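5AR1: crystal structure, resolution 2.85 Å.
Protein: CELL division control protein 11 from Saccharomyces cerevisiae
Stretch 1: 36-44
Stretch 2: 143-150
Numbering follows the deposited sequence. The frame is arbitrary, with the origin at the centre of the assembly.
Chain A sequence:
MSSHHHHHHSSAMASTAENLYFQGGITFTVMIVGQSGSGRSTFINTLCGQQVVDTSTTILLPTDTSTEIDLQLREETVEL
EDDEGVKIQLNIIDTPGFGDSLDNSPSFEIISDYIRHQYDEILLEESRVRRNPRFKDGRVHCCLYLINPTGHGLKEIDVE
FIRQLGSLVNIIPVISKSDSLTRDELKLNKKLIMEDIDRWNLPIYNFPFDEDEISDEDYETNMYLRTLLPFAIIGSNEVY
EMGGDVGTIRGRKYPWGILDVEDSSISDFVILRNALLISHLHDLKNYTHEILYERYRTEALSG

Stretch 1 (36-44) SGSGRSTFI
Stretch 2, residues 143-150: CLYLINPT

Residues 143-147 form the end of a β-strand that begins earlier in the chain, and Asn148 to Thr150 continue it as a loop. Against it lies the segment 36-44, which starts as a loop in which Gly37 has the unusual phi/psi of 3/-82 and from Arg40 (-82/-21) to Ile44 adopts helical phi/psi values. The two run in opposite senses: the CA atoms of Ser38 and Asn148 lie 6.4 Å apart, and further along, those of Arg40 and Leu146 lie 7.2 Å apart. The strand backbone is extended (Cys143 -112/125, Leu144 -104/88, Tyr145 -74/107, Leu146 -78/114, Ile147 -102/127), so that successive side chains alternate, Leu144 and Leu146 pointing toward the other segment and Ile147 away. Together the two segments bury 322 Å².

The apolar part centres on Phe43 (-65/-45), whose CA-to-CB bond points toward the strand with chi1 t (-178°) and chi2 65°. Leu146, with chi1 m (-83°) and chi2 t (156°), sets its CD2 over one face of the ring, 4.0 Å from the centroid of Phe43 and 15° off the ring normal, a CH-pi contact. Its other methyl also reaches the ring, with Leu146 CD1 3.7 Å from Phe43 CD2. Leu144 (chi1 -104°, between wells; chi2 p, 77°) meets the ring at its edge, near the plane: Leu144 CD2 is 3.7 Å from Phe43 CE2. A flat aromatic ring suits this place because it offers both a face and an edge to branched leucine side chains. Leu146 CD1 also packs 4.0 Å from Arg40 CA and 4.2 Å from Arg40 CB; the Arg40 side chain is not modelled beyond CB.

The polar end makes close contacts without a hydrogen bond across it. Ser38 (phi/psi -77/-82, chi1 m) and Asn148 (-75/128, chi1 m, chi2 -23°) point toward each other's segments, bringing Ser38 OG within 3.5 Å of Asn148 OD1. The small hydroxyl and the amide suit this place because they can lie together while both oxygens find partners elsewhere in the structure. Pro149 adds a further contact, its CD 4.2 Å from Ser38 OG.

Glycine fits where space is short. Gly37 places its CA 3.5 Å from Asn148 ND2; a CB would come within 2.0 Å of that same ND2 and clash. At Gly39 (-175/98) a CB would point away from the strand and clash within its own segment, 2.6 Å from Thr42 OG1. Thr42, chi1 p (49°), donates a weak hydrogen bond from OG1 to Gly39 O at 3.3 Å.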

ATOM      1  N   SER A  36      14.626   2.969   6.404  1.00202.76           N
ATOM      2  CA  SER A  36      15.535   1.888   6.780  1.00209.12           C
ATOM      3  C   SER A  36      15.239   1.397   8.211  1.00212.13           C
ATOM      4  O   SER A  36      15.175   0.185   8.430  1.00212.02           O
ATOM      5  CB  SER A  36      16.984   2.350   6.646  1.00215.34           C
ATOM      6  OG  SER A  36      17.884   1.255   6.663  1.00224.90           O
ATOM      7  N   GLY A  37      15.031   2.355   9.128  1.00207.94           N
ATOM      8  CA  GLY A  37      14.740   2.197  10.557  1.00207.59           C
ATOM      9  C   GLY A  37      14.719   0.795  11.134  1.00214.25           C
ATOM     10  O   GLY A  37      15.696   0.346  11.741  1.00221.35           O
ATOM     11  N   SER A  38      13.585   0.107  10.954  1.00205.35           N
ATOM     12  CA  SER A  38      13.370  -1.267  11.403  1.00206.22           C
ATOM     13  C   SER A  38      14.107  -2.200  10.426  1.00215.60           C
ATOM     14  O   SER A  38      15.252  -2.582  10.690  1.00223.26           O
ATOM     15  CB  SER A  38      11.874  -1.581  11.454  1.00200.26           C
ATOM     16  OG  SER A  38      11.190  -0.731  12.361  1.00203.73           O
ATOM     17  N   GLY A  39      13.463  -2.487   9.291  1.00207.80           N
ATOM     18  CA  GLY A  39      13.990  -3.322   8.220  1.00211.66           C
ATOM     19  C   GLY A  39      13.075  -3.347   7.014  1.00208.04           C
ATOM     20  O   GLY A  39      12.084  -4.085   7.011  1.00202.87           O
ATOM     21  N   ARG A  40      13.386  -2.513   5.994  1.00203.72           N
ATOM     22  CA  ARG A  40      12.623  -2.452   4.739  1.00198.40           C
ATOM     23  C   ARG A  40      13.096  -3.582   3.813  1.00207.28           C
ATOM     24  O   ARG A  40      12.359  -4.004   2.916  1.00203.44           O
ATOM     25  CB  ARG A  40      12.780  -1.080   4.056  1.00196.35           C
ATOM     26  N   SER A  41      14.326  -4.086   4.076  1.00212.42           N
ATOM     27  CA  SER A  41      15.031  -5.153   3.355  1.00215.76           C
ATOM     28  C   SER A  41      14.577  -6.568   3.758  1.00219.40           C
ATOM     29  O   SER A  41      14.740  -7.505   2.971  1.00220.41           O
ATOM     30  CB  SER A  41      16.534  -5.013   3.567  1.00222.51           C
ATOM     31  OG  SER A  41      16.933  -3.658   3.444  1.00226.94           O
ATOM     32  N   THR A  42      14.044  -6.725   4.987  1.00214.55           N
ATOM     33  CA  THR A  42      13.549  -8.004   5.513  1.00213.55           C
ATOM     34  C   THR A  42      12.053  -8.177   5.235  1.00205.99           C
ATOM     35  O   THR A  42      11.547  -9.299   5.300  1.00205.54           O
ATOM     36  CB  THR A  42      13.869  -8.153   7.016  1.00224.73           C
ATOM     37  OG1 THR A  42      13.468  -6.974   7.718  1.00218.76           O
ATOM     38  CG2 THR A  42      15.337  -8.455   7.280  1.00230.83           C
ATOM     39  N   PHE A  43      11.352  -7.066   4.924  1.00193.46           N
ATOM     40  CA  PHE A  43       9.919  -7.070   4.653  1.00183.89           C
ATOM     41  C   PHE A  43       9.530  -7.843   3.398  1.00188.24           C
ATOM     42  O   PHE A  43       8.567  -8.598   3.453  1.00184.54           O
ATOM     43  CB  PHE A  43       9.338  -5.650   4.622  1.00178.75           C
ATOM     44  CG  PHE A  43       7.844  -5.617   4.383  1.00171.79           C
ATOM     45  CD1 PHE A  43       6.959  -6.144   5.319  1.00170.19           C
ATOM     46  CD2 PHE A  43       7.324  -5.078   3.214  1.00170.78           C
ATOM     47  CE1 PHE A  43       5.582  -6.122   5.092  1.00164.01           C
ATOM     48  CE2 PHE A  43       5.945  -5.050   2.993  1.00166.70           C
ATOM     49  CZ  PHE A  43       5.083  -5.568   3.935  1.00160.51           C
ATOM     50  N   ILE A  44      10.261  -7.661   2.282  1.00189.69           N
ATOM     51  CA  ILE A  44       9.997  -8.357   1.012  1.00191.73           C
ATOM     52  C   ILE A  44      10.020  -9.868   1.246  1.00198.72           C
ATOM     53  O   ILE A  44       9.178 -10.585   0.701  1.00195.79           O
ATOM     54  CB  ILE A  44      10.999  -7.955  -0.108  1.00202.28           C
ATOM     55  CG1 ILE A  44      11.485  -6.498   0.026  1.00202.28           C
ATOM     56  CG2 ILE A  44      10.414  -8.216  -1.495  1.00202.13           C
ATOM     57  CD1 ILE A  44      12.919  -6.364   0.412  1.00212.63           C
ATOM     58  N   CYS A 143       1.105   0.741  -3.429  1.00148.21           N
ATOM     59  CA  CYS A 143       2.247   1.141  -2.637  1.00149.38           C
ATOM     60  C   CYS A 143       2.086   0.715  -1.170  1.00146.46           C
ATOM     61  O   CYS A 143       1.077   1.010  -0.507  1.00140.80           O
ATOM     62  CB  CYS A 143       2.510   2.630  -2.763  1.00152.00           C
ATOM     63  SG  CYS A 143       4.055   3.154  -1.991  1.00160.56           S
ATOM     64  N   LEU A 144       3.077  -0.011  -0.681  1.00143.10           N
ATOM     65  CA  LEU A 144       3.068  -0.486   0.680  1.00139.37           C
ATOM     66  C   LEU A 144       4.022   0.374   1.492  1.00142.95           C
ATOM     67  O   LEU A 144       5.211   0.071   1.570  1.00147.98           O
ATOM     68  CB  LEU A 144       3.435  -1.974   0.699  1.00141.88           C
ATOM     69  CG  LEU A 144       2.260  -2.915   0.915  1.00143.36           C
ATOM     70  CD1 LEU A 144       1.450  -3.079  -0.324  1.00142.69           C
ATOM     71  CD2 LEU A 144       2.733  -4.268   1.352  1.00150.75           C
ATOM     72  N   TYR A 145       3.509   1.497   2.036  1.00134.03           N
ATOM     73  CA  TYR A 145       4.307   2.437   2.818  1.00134.71           C
ATOM     74  C   TYR A 145       4.620   1.896   4.200  1.00140.75           C
ATOM     75  O   TYR A 145       3.727   1.821   5.034  1.00138.49           O
ATOM     76  CB  TYR A 145       3.653   3.821   2.889  1.00132.36           C
ATOM     77  CG  TYR A 145       4.627   4.885   3.333  1.00137.43           C
ATOM     78  CD1 TYR A 145       5.483   5.502   2.418  1.00142.87           C
ATOM     79  CD2 TYR A 145       4.721   5.256   4.671  1.00138.60           C
ATOM     80  CE1 TYR A 145       6.411   6.458   2.828  1.00147.65           C
ATOM     81  CE2 TYR A 145       5.644   6.217   5.092  1.00143.37           C
ATOM     82  CZ  TYR A 145       6.484   6.816   4.167  1.00156.14           C
ATOM     83  OH  TYR A 145       7.390   7.761   4.569  1.00163.17           O
ATOM     84  N   LEU A 146       5.875   1.497   4.438  1.00142.89           N
ATOM     85  CA  LEU A 146       6.316   0.938   5.721  1.00144.52           C
ATOM     86  C   LEU A 146       6.535   2.030   6.751  1.00149.06           C
ATOM     87  O   LEU A 146       7.444   2.852   6.597  1.00153.53           O
ATOM     88  CB  LEU A 146       7.599   0.096   5.556  1.00151.17           C
ATOM     89  CG  LEU A 146       7.446  -1.351   5.089  1.00156.57           C
ATOM     90  CD1 LEU A 146       8.709  -1.824   4.436  1.00164.21           C
ATOM     91  CD2 LEU A 146       7.167  -2.277   6.252  1.00158.19           C
ATOM     92  N   ILE A 147       5.715   2.041   7.802  1.00141.95           N
ATOM     93  CA  ILE A 147       5.840   3.041   8.858  1.00143.29           C
ATOM     94  C   ILE A 147       6.532   2.439  10.060  1.00154.61           C
ATOM     95  O   ILE A 147       6.123   1.382  10.541  1.00152.64           O
ATOM     96  CB  ILE A 147       4.501   3.728   9.230  1.00140.96           C
ATOM     97  CG1 ILE A 147       3.765   4.235   7.979  1.00138.40           C
ATOM     98  CG2 ILE A 147       4.736   4.875  10.206  1.00143.37           C
ATOM     99  CD1 ILE A 147       2.277   4.335   8.125  1.00140.29           C
ATOM    100  N   ASN A 148       7.603   3.106  10.527  1.00160.24           N
ATOM    101  CA  ASN A 148       8.341   2.696  11.717  1.00166.64           C
ATOM    102  C   ASN A 148       7.478   3.084  12.932  1.00172.07           C
ATOM    103  O   ASN A 148       6.996   4.220  12.992  1.00170.20           O
ATOM    104  CB  ASN A 148       9.720   3.362  11.765  1.00174.91           C
ATOM    105  CG  ASN A 148      10.668   2.947  10.658  1.00205.00           C
ATOM    106  OD1 ASN A 148      10.552   1.871  10.052  1.00195.59           O
ATOM    107  ND2 ASN A 148      11.666   3.789  10.397  1.00204.24           N
ATOM    108  N   PRO A 149       7.197   2.155  13.870  1.00171.38           N
ATOM    109  CA  PRO A 149       6.316   2.508  14.994  1.00170.49           C
ATOM    110  C   PRO A 149       6.979   3.279  16.153  1.00183.77           C
ATOM    111  O   PRO A 149       8.049   3.889  15.997  1.00186.98           O
ATOM    112  CB  PRO A 149       5.756   1.152  15.433  1.00170.59           C
ATOM    113  CG  PRO A 149       6.816   0.176  15.077  1.00179.11           C
ATOM    114  CD  PRO A 149       7.644   0.749  13.954  1.00175.88           C
ATOM    115  N   THR A 150       6.287   3.258  17.322  1.00183.83           N
ATOM    116  CA  THR A 150       6.589   3.898  18.606  1.00190.10           C
ATOM    117  C   THR A 150       6.482   5.419  18.486  1.00196.47           C
ATOM    118  O   THR A 150       5.611   6.005  19.140  1.00194.62           O
ATOM    119  CB  THR A 150       7.909   3.399  19.222  1.00207.04           C
TER